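Local structure of acid phosphatase (Mycobacterium tuberculosis, 2A6P) at residues A[10-15]-A[181-186]; A[55-60]-A[144-149]; A[61-66]-A[81-86]. The protein removes phosphate from a broad range of phosphate monoesters, can serve as a fructose-1,6-bisphosphatase in gluconeogenesis, and shows negligible phosphoglycerate mutase activity. One frame throughout, in Å; residues are numbered along the deposited sequence.

In the fold
All three contacts reach one mixed sheet, whose strands lie in the order 83-84, 61-64, 147-151, 13-17, 180-187, 190-199. Contact 1 pairs the first strand with the antiparallel strand 180-187; contact 3 joins strand 61-64 to the edge strand 83-84; contact 2 ties the loop 55-60 to the residues leading into strand 147-151. Along the sequence they nest, 3 inside 2 inside 1. The centres of 1 and 2 lie about 9 Å apart, of 2 and 3 about 14 Å, of 1 and 3 about 17 Å. Strand 147-151, hydrogen-bonded to 13-17 and 61-64, makes contact 2 touch the other two. Ser65, just past strand 61-64, reaches His152, which by similarity stabilises the transition state.

Contact 1 of 3, residues A[10-15]-A[181-186]; sequences NHRLLL and IGICGF
Leu14 and Ile183 lie side by side on one face of the sheet, pointing the same way. In Ile183, CG2 is anti to the backbone N and CG1 beside it (chi1 -60°), which sets CG2 4.0 Å from CD2 of Leu14. They form a non-hydrogen-bonded antiparallel pair between two hydrogen-bonded ones, Leu13 with Cys184 and Leu15 with Gly182. The Leu13 N to Cys184 O bond is nearly straight (174°), and Leu15 N reaches Gly182 O at 2.9 Å. On the other face, the Leu13 and Cys184 CB atoms stand 4.1 Å apart; Gly182 adds no side chain there, and CD1 of Leu15 comes 3.8 Å from Gly182 O. Branched and small apolar residues suit these buried strands, and helix 153-163 packs on this face through Val159 and Trp163.

Towards His11 and Phe186 the packing slackens. Arg12, partly exposed, lays its CD 4.0 Å from Ile183 CG2 while its NH2 bonds to Leu55 O. The Phe186 ring meets His11 O at its edge, but packs mainly on Trp163. The pairing joins the first strand to a late antiparallel one, as in the mixed central sheet of the histidine phosphatase fold.

Contact 2 of 3, residues A[55-60]-A[144-149]; sequences LELDDP and SRDVLF
Asp146 and Asp58 are joined by a pair of hydrogen bonds running in opposite directions. The amide N of Asp58 gives its hydrogen almost straight to OD2 of Asp146 (2.8 Å), approaching on the anti side and 32° out of the carboxylate plane; in return the Asp146 N donates to the Asp58 O at 3.1 Å. Aspartate suits this buried place because its short side chain brings an acceptor to a loop amide, while its other oxygen, OD1, accepts from Arg12 N. OD2 of Asp58 accepts from His11 NE2.

Arg145 grips Asp59 in two ways, by its N-H groups to the backbone O and by charge to the carboxylate. Its CG sits between the backbone N and the carbonyl carbon, and a bend at chi3 (-62°) turns NE to Asp59 O at 2.6 Å, nearly along the C=O axis and close to the guanidinium plane. NH2 adds a weak bond to the same oxygen. OD2 of Asp59 lies over one face of the Arg145 guanidinium, offset toward its rim; the two planes are 18° apart. OD1 of Asp59 is 3.5 Å from NH2 of Arg145, a salt bridge of charges alone, since no N-H points at that oxygen.

A CA-H...O contact adds to these: Pro60 CA lies 3.3 Å from Asp146 O.

The loop between helix 39-53 and strand 61-64 is thereby fastened to the residues leading into strand 147-151, which itself lies between strands 61-64 and 13-17.

Contact 3 of 3, residues A[61-66]-A[81-86]; sequences IVICSP and VNEVTG
Ile63 sets its CG2 methyl against CG2 of Thr85 at 3.5 Å, closer than carbon atoms usually come. The two side chains lie side by side and point the same way. In Ile63, CG2 is anti to the backbone N and CG1 anti to the carbonyl carbon (chi1 -62°), which leaves CG1 to meet CB of Glu83 at 4.1 Å. A threonine serves here with two different branches: its methyl faces Ile63, while its OG1 bonds to Leu87 N. Glu83 likewise lends its aliphatic base to the sheet, and its exposed end leads away from strand 61-64.

The opposite face carries Cys64 and Val84, along with Val81, two residues before Glu83. CG1 of Val81 is 3.8 Å from CB of Cys64, and helix 68-76 covers this side through Leu71 and Ala74. This is a beta-alpha-beta crossover: strand 61-64, helix 68-76 and strand 83-84, with the two strands parallel and the helix packed on the face of Cys64 and Val84. Ser65, just past strand 61-64, has its side chain next to that of His152, which by similarity stabilises the transition state.

Backbone bonds hold the strands in register. Val62 O accepts from two successive amides, those of Asn82 and Glu83, the first of them at 2.8 Å. Further on, Cys64 N donates to Glu83 O and Thr85 N to Cys64 O, the latter at 3.1 Å. Beyond the strands Pro66, a residue without an amide hydrogen, takes part through its ring carbons. Its CD comes 3.1 Å from Thr85 O. Its CG lies 3.4 Å from Gly86 N and also packs against CG1 of Val84.

Contact 1 of 3, residues A[10-15]-A[181-186]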
ATOM      1  N   ASN A  10      -9.547 -16.785  -4.297  1.00 29.93           N
ATOM      2  CA  ASN A  10     -10.664 -15.890  -4.507  1.00 28.76           C
ATOM      3  C   ASN A  10     -10.957 -15.099  -3.229  1.00 28.10           C
ATOM      4  O   ASN A  10     -11.963 -14.390  -3.159  1.00 29.15           O
ATOM      5  CB  ASN A  10     -11.887 -16.721  -4.907  1.00 28.61           C
ATOM      6  CG  ASN A  10     -11.576 -17.707  -6.021  1.00 27.84           C
ATOM      7  OD1 ASN A  10     -12.157 -18.798  -6.093  1.00 27.36           O
ATOM      8  ND2 ASN A  10     -10.658 -17.324  -6.901  1.00 25.49           N
ATOM      9  N   HIS A  11     -10.084 -15.219  -2.225  1.00 26.68           N
ATOM     10  CA  HIS A  11     -10.279 -14.497  -0.962  1.00 25.64           C
ATOM     11  C   HIS A  11      -9.164 -13.524  -0.582  1.00 24.67           C
ATOM     12  O   HIS A  11      -8.113 -13.482  -1.232  1.00 22.71           O
ATOM     13  CB  HIS A  11     -10.534 -15.477   0.183  1.00 25.44           C
ATOM     14  CG  HIS A  11     -11.872 -16.141   0.100  1.00 27.33           C
ATOM     15  ND1 HIS A  11     -12.060 -17.364  -0.509  1.00 27.41           N
ATOM     16  CD2 HIS A  11     -13.105 -15.696   0.441  1.00 27.80           C
ATOM     17  CE1 HIS A  11     -13.351 -17.640  -0.545  1.00 27.84           C
ATOM     18  NE2 HIS A  11     -14.007 -16.643   0.022  1.00 28.01           N
ATOM     19  N   ARG A  12      -9.404 -12.749   0.480  1.00 22.43           N
ATOM     20  CA  ARG A  12      -8.458 -11.731   0.936  1.00 21.48           C
ATOM     21  C   ARG A  12      -8.107 -11.762   2.422  1.00 19.17           C
ATOM     22  O   ARG A  12      -8.872 -12.247   3.251  1.00 16.56           O
ATOM     23  CB  ARG A  12      -9.015 -10.334   0.638  1.00 22.03           C
ATOM     24  CG  ARG A  12      -9.283 -10.018  -0.811  1.00 26.13           C
ATOM     25  CD  ARG A  12     -10.194  -8.797  -0.919  1.00 27.36           C
ATOM     26  NE  ARG A  12     -11.488  -9.046  -0.281  1.00 31.31           N
ATOM     27  CZ  ARG A  12     -12.475  -8.157  -0.181  1.00 32.21           C
ATOM     28  NH1 ARG A  12     -12.335  -6.932  -0.682  1.00 32.10           N
ATOM     29  NH2 ARG A  12     -13.609  -8.498   0.425  1.00 33.64           N
ATOM     30  N   LEU A  13      -6.942 -11.206   2.745  1.00 18.52           N
ATOM     31  CA  LEU A  13      -6.479 -11.101   4.129  1.00 17.05           C
ATOM     32  C   LEU A  13      -6.500  -9.608   4.475  1.00 16.59           C
ATOM     33  O   LEU A  13      -5.765  -8.823   3.875  1.00 16.96           O
ATOM     34  CB  LEU A  13      -5.048 -11.642   4.270  1.00 15.78           C
ATOM     35  CG  LEU A  13      -4.291 -11.281   5.561  1.00 14.29           C
ATOM     36  CD1 LEU A  13      -5.036 -11.815   6.784  1.00 14.68           C
ATOM     37  CD2 LEU A  13      -2.887 -11.843   5.505  1.00 14.73           C
ATOM     38  N   LEU A  14      -7.357  -9.204   5.404  1.00 16.17           N
ATOM     39  CA  LEU A  14      -7.401  -7.793   5.770  1.00 17.02           C
ATOM     40  C   LEU A  14      -6.756  -7.639   7.134  1.00 17.40           C
ATOM     41  O   LEU A  14      -6.820  -8.545   7.963  1.00 17.97           O
ATOM     42  CB  LEU A  14      -8.837  -7.259   5.847  1.00 17.06           C
ATOM     43  CG  LEU A  14     -10.005  -7.681   4.940  1.00 19.28           C
ATOM     44  CD1 LEU A  14     -10.819  -6.433   4.632  1.00 18.50           C
ATOM     45  CD2 LEU A  14      -9.539  -8.331   3.664  1.00 21.27           C
ATOM     46  N   LEU A  15      -6.115  -6.498   7.360  1.00 16.58           N
ATOM     47  CA  LEU A  15      -5.491  -6.225   8.646  1.00 15.94           C
ATOM     48  C   LEU A  15      -5.989  -4.881   9.133  1.00 15.83           C
ATOM     49  O   LEU A  15      -6.062  -3.929   8.363  1.00 17.62           O
ATOM     50  CB  LEU A  15      -3.966  -6.189   8.532  1.00 16.29           C
ATOM     51  CG  LEU A  15      -3.322  -7.483   8.042  1.00 18.20           C
ATOM     52  CD1 LEU A  15      -3.308  -7.522   6.513  1.00 17.68           C
ATOM     53  CD2 LEU A  15      -1.919  -7.552   8.583  1.00 17.70           C
ATOM     54  N   ILE A 181      -6.547   0.257   7.607  1.00 13.40           N
ATOM     55  CA  ILE A 181      -6.728  -1.065   7.023  1.00 14.17           C
ATOM     56  C   ILE A 181      -5.794  -1.332   5.833  1.00 14.30           C
ATOM     57  O   ILE A 181      -5.596  -0.469   4.975  1.00 12.79           O
ATOM     58  CB  ILE A 181      -8.205  -1.246   6.543  1.00 16.44           C
ATOM     59  CG1 ILE A 181      -9.170  -1.108   7.734  1.00 16.97           C
ATOM     60  CG2 ILE A 181      -8.383  -2.592   5.834  1.00 13.40           C
ATOM     61  CD1 ILE A 181     -10.635  -1.055   7.320  1.00 16.35           C
ATOM     62  N   GLY A 182      -5.208  -2.527   5.817  1.00 14.08           N
ATOM     63  CA  GLY A 182      -4.347  -2.947   4.723  1.00 14.25           C
ATOM     64  C   GLY A 182      -5.013  -4.207   4.188  1.00 12.85           C
ATOM     65  O   GLY A 182      -5.597  -4.948   4.985  1.00 13.61           O
ATOM     66  N   ILE A 183      -4.962  -4.450   2.871  1.00 12.23           N
ATOM     67  CA  ILE A 183      -5.601  -5.633   2.280  1.00 11.45           C
ATOM     68  C   ILE A 183      -4.659  -6.415   1.366  1.00 13.33           C
ATOM     69  O   ILE A 183      -4.084  -5.867   0.431  1.00 15.68           O
ATOM     70  CB  ILE A 183      -6.869  -5.248   1.472  1.00  9.96           C
ATOM     71  CG1 ILE A 183      -7.880  -4.551   2.391  1.00  7.07           C
ATOM     72  CG2 ILE A 183      -7.475  -6.480   0.823  1.00  7.89           C
ATOM     73  CD1 ILE A 183      -9.134  -4.135   1.717  1.00  7.19           C
ATOM     74  N   CYS A 184      -4.507  -7.704   1.648  1.00 14.59           N
ATOM     75  CA  CYS A 184      -3.624  -8.572   0.866  1.00 16.21           C
ATOM     76  C   CYS A 184      -4.421  -9.550   0.010  1.00 17.64           C
ATOM     77  O   CYS A 184      -5.406 -10.118   0.469  1.00 19.42           O
ATOM     78  CB  CYS A 184      -2.705  -9.364   1.791  1.00 13.65           C
ATOM     79  SG  CYS A 184      -1.597  -8.385   2.766  1.00 17.95           S
ATOM     80  N   GLY A 185      -3.985  -9.740  -1.231  1.00 19.28           N
ATOM     81  CA  GLY A 185      -4.651 -10.653  -2.139  1.00 21.23           C
ATOM     82  C   GLY A 185      -3.672 -11.247  -3.140  1.00 23.27           C
ATOM     83  O   GLY A 185      -2.519 -11.511  -2.794  1.00 23.04           O
ATOM     84  N   PHE A 186      -4.132 -11.466  -4.375  1.00 24.56           N
ATOM     85  CA  PHE A 186      -3.292 -12.034  -5.439  1.00 27.50           C
ATOM     86  C   PHE A 186      -3.578 -11.364  -6.783  1.00 28.59           C
ATOM     87  O   PHE A 186      -4.658 -10.827  -6.997  1.00 30.31           O
ATOM     88  CB  PHE A 186      -3.569 -13.533  -5.656  1.00 26.69           C
ATOM     89  CG  PHE A 186      -3.378 -14.397  -4.445  1.00 26.25           C
ATOM     90  CD1 PHE A 186      -4.280 -14.351  -3.385  1.00 26.31           C
ATOM     91  CD2 PHE A 186      -2.309 -15.297  -4.382  1.00 24.83           C
ATOM     92  CE1 PHE A 186      -4.127 -15.195  -2.275  1.00 26.13           C
ATOM     93  CE2 PHE A 186      -2.147 -16.139  -3.283  1.00 25.18           C
ATOM     94  CZ  PHE A 186      -3.060 -16.089  -2.224  1.00 24.97           C
TER

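Contact 2 of 3, residues A[55-60]-A[144-149]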
ATOM      1  N   LEU A  55     -16.960  -3.314   2.534  1.00 42.23           N
ATOM      2  CA  LEU A  55     -15.895  -4.044   1.857  1.00 42.43           C
ATOM      3  C   LEU A  55     -16.414  -5.397   1.364  1.00 42.94           C
ATOM      4  O   LEU A  55     -15.682  -6.163   0.733  1.00 42.87           O
ATOM      5  CB  LEU A  55     -14.693  -4.243   2.787  1.00 42.19           C
ATOM      6  CG  LEU A  55     -13.834  -2.995   2.998  1.00 43.12           C
ATOM      7  CD1 LEU A  55     -12.670  -3.326   3.912  1.00 44.43           C
ATOM      8  CD2 LEU A  55     -13.310  -2.498   1.658  1.00 44.42           C
ATOM      9  N   GLU A  56     -17.686  -5.670   1.652  1.00 43.20           N
ATOM     10  CA  GLU A  56     -18.332  -6.916   1.249  1.00 43.34           C
ATOM     11  C   GLU A  56     -17.444  -8.122   1.494  1.00 41.56           C
ATOM     12  O   GLU A  56     -16.979  -8.767   0.553  1.00 40.24           O
ATOM     13  CB  GLU A  56     -18.738  -6.849  -0.231  1.00 46.35           C
ATOM     14  CG  GLU A  56     -19.839  -5.822  -0.509  1.00 50.59           C
ATOM     15  CD  GLU A  56     -20.393  -5.891  -1.926  1.00 53.71           C
ATOM     16  OE1 GLU A  56     -20.941  -6.957  -2.311  1.00 53.01           O
ATOM     17  OE2 GLU A  56     -20.288  -4.871  -2.644  1.00 54.65           O
ATOM     18  N   LEU A  57     -17.216  -8.420   2.770  1.00 40.01           N
ATOM     19  CA  LEU A  57     -16.379  -9.545   3.169  1.00 38.92           C
ATOM     20  C   LEU A  57     -17.164 -10.858   3.195  1.00 38.37           C
ATOM     21  O   LEU A  57     -18.323 -10.902   3.614  1.00 38.71           O
ATOM     22  CB  LEU A  57     -15.769  -9.262   4.542  1.00 38.20           C
ATOM     23  CG  LEU A  57     -15.069  -7.905   4.650  1.00 36.94           C
ATOM     24  CD1 LEU A  57     -14.452  -7.759   6.036  1.00 36.86           C
ATOM     25  CD2 LEU A  57     -14.003  -7.790   3.569  1.00 36.06           C
ATOM     26  N   ASP A  58     -16.512 -11.930   2.758  1.00 37.76           N
ATOM     27  CA  ASP A  58     -17.134 -13.240   2.703  1.00 37.89           C
ATOM     28  C   ASP A  58     -16.995 -14.046   3.996  1.00 36.98           C
ATOM     29  O   ASP A  58     -15.931 -14.596   4.288  1.00 35.66           O
ATOM     30  CB  ASP A  58     -16.538 -14.036   1.539  1.00 40.01           C
ATOM     31  CG  ASP A  58     -17.295 -15.310   1.261  1.00 42.12           C
ATOM     32  OD1 ASP A  58     -18.492 -15.212   0.932  1.00 46.81           O
ATOM     33  OD2 ASP A  58     -16.706 -16.406   1.367  1.00 44.29           O
ATOM     34  N   ASP A  59     -18.084 -14.111   4.758  1.00 35.91           N
ATOM     35  CA  ASP A  59     -18.119 -14.869   6.009  1.00 35.54           C
ATOM     36  C   ASP A  59     -16.738 -14.874   6.674  1.00 33.18           C
ATOM     37  O   ASP A  59     -16.145 -15.928   6.894  1.00 34.04           O
ATOM     38  CB  ASP A  59     -18.586 -16.298   5.713  1.00 37.98           C
ATOM     39  CG  ASP A  59     -18.748 -17.136   6.969  1.00 41.74           C
ATOM     40  OD1 ASP A  59     -19.257 -16.603   7.986  1.00 42.20           O
ATOM     41  OD2 ASP A  59     -18.376 -18.333   6.926  1.00 41.88           O
ATOM     42  N   PRO A  60     -16.224 -13.680   7.013  1.00 30.41           N
ATOM     43  CA  PRO A  60     -14.927 -13.411   7.647  1.00 27.76           C
ATOM     44  C   PRO A  60     -14.628 -14.082   8.987  1.00 25.97           C
ATOM     45  O   PRO A  60     -15.469 -14.089   9.895  1.00 26.10           O
ATOM     46  CB  PRO A  60     -14.930 -11.890   7.820  1.00 27.71           C
ATOM     47  CG  PRO A  60     -15.957 -11.413   6.877  1.00 29.03           C
ATOM     48  CD  PRO A  60     -17.014 -12.440   6.939  1.00 29.36           C
ATOM     49  N   SER A 144     -11.730 -20.933   1.959  1.00 32.76           N
ATOM     50  CA  SER A 144     -13.182 -20.888   1.913  1.00 32.23           C
ATOM     51  C   SER A 144     -13.798 -19.563   2.356  1.00 32.02           C
ATOM     52  O   SER A 144     -14.982 -19.323   2.120  1.00 32.54           O
ATOM     53  CB  SER A 144     -13.749 -22.017   2.779  1.00 34.56           C
ATOM     54  OG  SER A 144     -13.378 -21.848   4.137  1.00 33.94           O
ATOM     55  N   ARG A 145     -13.007 -18.701   2.990  1.00 31.00           N
ATOM     56  CA  ARG A 145     -13.525 -17.417   3.468  1.00 30.12           C
ATOM     57  C   ARG A 145     -12.439 -16.334   3.566  1.00 28.80           C
ATOM     58  O   ARG A 145     -11.242 -16.621   3.412  1.00 28.88           O
ATOM     59  CB  ARG A 145     -14.174 -17.615   4.850  1.00 32.85           C
ATOM     60  CG  ARG A 145     -13.178 -18.041   5.952  1.00 35.10           C
ATOM     61  CD  ARG A 145     -13.842 -18.748   7.144  1.00 36.66           C
ATOM     62  NE  ARG A 145     -14.811 -17.906   7.845  1.00 39.36           N
ATOM     63  CZ  ARG A 145     -15.388 -18.225   9.002  1.00 42.24           C
ATOM     64  NH1 ARG A 145     -15.090 -19.374   9.598  1.00 42.06           N
ATOM     65  NH2 ARG A 145     -16.266 -17.398   9.565  1.00 42.71           N
ATOM     66  N   ASP A 146     -12.870 -15.096   3.815  1.00 26.16           N
ATOM     67  CA  ASP A 146     -11.952 -13.971   3.979  1.00 24.16           C
ATOM     68  C   ASP A 146     -11.434 -13.976   5.417  1.00 23.25           C
ATOM     69  O   ASP A 146     -12.117 -14.461   6.326  1.00 23.83           O
ATOM     70  CB  ASP A 146     -12.654 -12.634   3.698  1.00 22.15           C
ATOM     71  CG  ASP A 146     -12.879 -12.388   2.208  1.00 23.50           C
ATOM     72  OD1 ASP A 146     -12.047 -12.835   1.387  1.00 22.81           O
ATOM     73  OD2 ASP A 146     -13.882 -11.729   1.856  1.00 24.49           O
ATOM     74  N   VAL A 147     -10.231 -13.437   5.619  1.00 21.84           N
ATOM     75  CA  VAL A 147      -9.601 -13.378   6.949  1.00 20.03           C
ATOM     76  C   VAL A 147      -9.316 -11.941   7.412  1.00 20.63           C
ATOM     77  O   VAL A 147      -8.839 -11.116   6.635  1.00 20.59           O
ATOM     78  CB  VAL A 147      -8.258 -14.175   6.961  1.00 18.18           C
ATOM     79  CG1 VAL A 147      -7.548 -13.998   8.298  1.00 17.01           C
ATOM     80  CG2 VAL A 147      -8.530 -15.655   6.695  1.00 18.16           C
ATOM     81  N   LEU A 148      -9.609 -11.651   8.680  1.00 21.29           N
ATOM     82  CA  LEU A 148      -9.366 -10.322   9.241  1.00 21.40           C
ATOM     83  C   LEU A 148      -8.538 -10.360  10.530  1.00 21.03           C
ATOM     84  O   LEU A 148      -8.941 -10.966  11.527  1.00 18.82           O
ATOM     85  CB  LEU A 148     -10.694  -9.598   9.513  1.00 22.08           C
ATOM     86  CG  LEU A 148     -10.607  -8.267  10.283  1.00 24.51           C
ATOM     87  CD1 LEU A 148      -9.742  -7.283   9.534  1.00 24.23           C
ATOM     88  CD2 LEU A 148     -11.992  -7.690  10.478  1.00 26.03           C
ATOM     89  N   PHE A 149      -7.376  -9.714  10.498  1.00 19.49           N
ATOM     90  CA  PHE A 149      -6.512  -9.648  11.667  1.00 17.28           C
ATOM     91  C   PHE A 149      -6.687  -8.287  12.306  1.00 17.68           C
ATOM     92  O   PHE A 149      -6.553  -7.264  11.622  1.00 18.30           O
ATOM     93  CB  PHE A 149      -5.023  -9.764  11.289  1.00 15.95           C
ATOM     94  CG  PHE A 149      -4.566 -11.144  10.873  1.00 12.13           C
ATOM     95  CD1 PHE A 149      -5.366 -12.269  11.060  1.00 12.13           C
ATOM     96  CD2 PHE A 149      -3.289 -11.315  10.337  1.00 12.00           C
ATOM     97  CE1 PHE A 149      -4.896 -13.555  10.719  1.00 11.23           C
ATOM     98  CE2 PHE A 149      -2.810 -12.585   9.995  1.00 11.69           C
ATOM     99  CZ  PHE A 149      -3.616 -13.711  10.187  1.00 10.40           C
TER

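Contact 3 of 3, residues A[61-66]-A[81-86]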
ATOM      1  N   ILE A  61     -13.427 -14.644   9.112  1.00 24.04           N
ATOM      2  CA  ILE A  61     -13.017 -15.219  10.384  1.00 21.99           C
ATOM      3  C   ILE A  61     -12.114 -14.130  10.970  1.00 21.03           C
ATOM      4  O   ILE A  61     -11.129 -13.723  10.345  1.00 21.40           O
ATOM      5  CB  ILE A  61     -12.229 -16.546  10.230  1.00 20.78           C
ATOM      6  CG1 ILE A  61     -11.762 -17.020  11.615  1.00 20.43           C
ATOM      7  CG2 ILE A  61     -11.073 -16.365   9.279  1.00 18.70           C
ATOM      8  CD1 ILE A  61     -10.986 -18.334  11.602  1.00 22.95           C
ATOM      9  N   VAL A  62     -12.477 -13.639  12.152  1.00 19.73           N
ATOM     10  CA  VAL A  62     -11.728 -12.570  12.814  1.00 19.32           C
ATOM     11  C   VAL A  62     -10.811 -13.050  13.937  1.00 18.65           C
ATOM     12  O   VAL A  62     -11.267 -13.641  14.926  1.00 18.36           O
ATOM     13  CB  VAL A  62     -12.694 -11.507  13.391  1.00 18.97           C
ATOM     14  CG1 VAL A  62     -11.907 -10.378  14.029  1.00 19.59           C
ATOM     15  CG2 VAL A  62     -13.620 -10.976  12.280  1.00 19.33           C
ATOM     16  N   ILE A  63      -9.516 -12.789  13.764  1.00 18.92           N
ATOM     17  CA  ILE A  63      -8.486 -13.152  14.728  1.00 18.74           C
ATOM     18  C   ILE A  63      -8.011 -11.838  15.345  1.00 19.47           C
ATOM     19  O   ILE A  63      -7.711 -10.881  14.620  1.00 19.84           O
ATOM     20  CB  ILE A  63      -7.308 -13.877  14.035  1.00 20.47           C
ATOM     21  CG1 ILE A  63      -7.790 -15.188  13.400  1.00 21.58           C
ATOM     22  CG2 ILE A  63      -6.238 -14.232  15.060  1.00 22.37           C
ATOM     23  CD1 ILE A  63      -8.720 -15.014  12.233  1.00 24.25           C
ATOM     24  N   CYS A  64      -7.925 -11.791  16.671  1.00 18.04           N
ATOM     25  CA  CYS A  64      -7.560 -10.556  17.367  1.00 18.24           C
ATOM     26  C   CYS A  64      -6.412 -10.675  18.375  1.00 18.19           C
ATOM     27  O   CYS A  64      -6.237 -11.711  19.003  1.00 17.79           O
ATOM     28  CB  CYS A  64      -8.814 -10.012  18.084  1.00 17.58           C
ATOM     29  SG  CYS A  64      -8.715  -8.344  18.823  1.00 17.60           S
ATOM     30  N   SER A  65      -5.638  -9.601  18.522  1.00 18.62           N
ATOM     31  CA  SER A  65      -4.537  -9.571  19.481  1.00 18.78           C
ATOM     32  C   SER A  65      -5.150  -9.499  20.896  1.00 18.92           C
ATOM     33  O   SER A  65      -6.206  -8.875  21.108  1.00 18.84           O
ATOM     34  CB  SER A  65      -3.654  -8.354  19.235  1.00 20.13           C
ATOM     35  OG  SER A  65      -2.796  -8.137  20.341  1.00 21.64           O
ATOM     36  N   PRO A  66      -4.490 -10.118  21.881  1.00 16.92           N
ATOM     37  CA  PRO A  66      -4.971 -10.139  23.270  1.00 17.80           C
ATOM     38  C   PRO A  66      -5.044  -8.810  24.016  1.00 17.08           C
ATOM     39  O   PRO A  66      -5.738  -8.711  25.024  1.00 17.25           O
ATOM     40  CB  PRO A  66      -4.002 -11.111  23.953  1.00 19.69           C
ATOM     41  CG  PRO A  66      -3.528 -11.988  22.820  1.00 18.62           C
ATOM     42  CD  PRO A  66      -3.314 -10.984  21.726  1.00 17.49           C
ATOM     43  N   VAL A  81     -15.327 -11.507  17.370  1.00 23.87           N
ATOM     44  CA  VAL A  81     -14.034 -12.185  17.314  1.00 22.09           C
ATOM     45  C   VAL A  81     -14.147 -13.706  17.410  1.00 23.20           C
ATOM     46  O   VAL A  81     -14.814 -14.238  18.300  1.00 24.24           O
ATOM     47  CB  VAL A  81     -13.100 -11.668  18.441  1.00 21.37           C
ATOM     48  CG1 VAL A  81     -11.761 -12.411  18.401  1.00 19.31           C
ATOM     49  CG2 VAL A  81     -12.888 -10.165  18.282  1.00 19.07           C
ATOM     50  N   ASN A  82     -13.474 -14.398  16.493  1.00 22.11           N
ATOM     51  CA  ASN A  82     -13.490 -15.858  16.446  1.00 22.37           C
ATOM     52  C   ASN A  82     -12.320 -16.475  17.204  1.00 21.76           C
ATOM     53  O   ASN A  82     -12.464 -17.532  17.808  1.00 22.83           O
ATOM     54  CB  ASN A  82     -13.458 -16.344  14.988  1.00 21.45           C
ATOM     55  CG  ASN A  82     -14.673 -15.902  14.206  1.00 23.86           C
ATOM     56  OD1 ASN A  82     -15.787 -16.339  14.486  1.00 25.40           O
ATOM     57  ND2 ASN A  82     -14.471 -15.025  13.229  1.00 20.66           N
ATOM     58  N   GLU A  83     -11.165 -15.816  17.164  1.00 21.54           N
ATOM     59  CA  GLU A  83      -9.973 -16.318  17.848  1.00 22.72           C
ATOM     60  C   GLU A  83      -9.157 -15.163  18.443  1.00 22.31           C
ATOM     61  O   GLU A  83      -8.900 -14.160  17.767  1.00 20.89           O
ATOM     62  CB  GLU A  83      -9.061 -17.072  16.870  1.00 24.41           C
ATOM     63  CG  GLU A  83      -9.738 -18.026  15.886  1.00 30.50           C
ATOM     64  CD  GLU A  83      -9.878 -19.449  16.407  1.00 33.16           C
ATOM     65  OE1 GLU A  83      -9.004 -19.884  17.185  1.00 35.63           O
ATOM     66  OE2 GLU A  83     -10.847 -20.143  16.023  1.00 35.78           O
ATOM     67  N   VAL A  84      -8.762 -15.309  19.706  1.00 21.46           N
ATOM     68  CA  VAL A  84      -7.929 -14.312  20.374  1.00 20.20           C
ATOM     69  C   VAL A  84      -6.606 -15.035  20.596  1.00 19.86           C
ATOM     70  O   VAL A  84      -6.581 -16.096  21.214  1.00 20.53           O
ATOM     71  CB  VAL A  84      -8.512 -13.874  21.730  1.00 19.40           C
ATOM     72  CG1 VAL A  84      -7.553 -12.898  22.423  1.00 19.99           C
ATOM     73  CG2 VAL A  84      -9.856 -13.210  21.520  1.00 19.22           C
ATOM     74  N   THR A  85      -5.513 -14.477  20.079  1.00 18.06           N
ATOM     75  CA  THR A  85      -4.218 -15.121  20.208  1.00 18.23           C
ATOM     76  C   THR A  85      -3.038 -14.151  20.229  1.00 18.99           C
ATOM     77  O   THR A  85      -3.016 -13.148  19.510  1.00 17.92           O
ATOM     78  CB  THR A  85      -4.022 -16.148  19.052  1.00 20.13           C
ATOM     79  OG1 THR A  85      -2.657 -16.599  19.003  1.00 20.77           O
ATOM     80  CG2 THR A  85      -4.400 -15.512  17.715  1.00 21.05           C
ATOM     81  N   GLY A  86      -2.057 -14.461  21.073  1.00 19.36           N
ATOM     82  CA  GLY A  86      -0.876 -13.631  21.174  1.00 17.49           C
ATOM     83  C   GLY A  86      -0.098 -13.663  19.875  1.00 18.33           C
ATOM     84  O   GLY A  86       0.868 -12.922  19.701  1.00 18.91           O
TER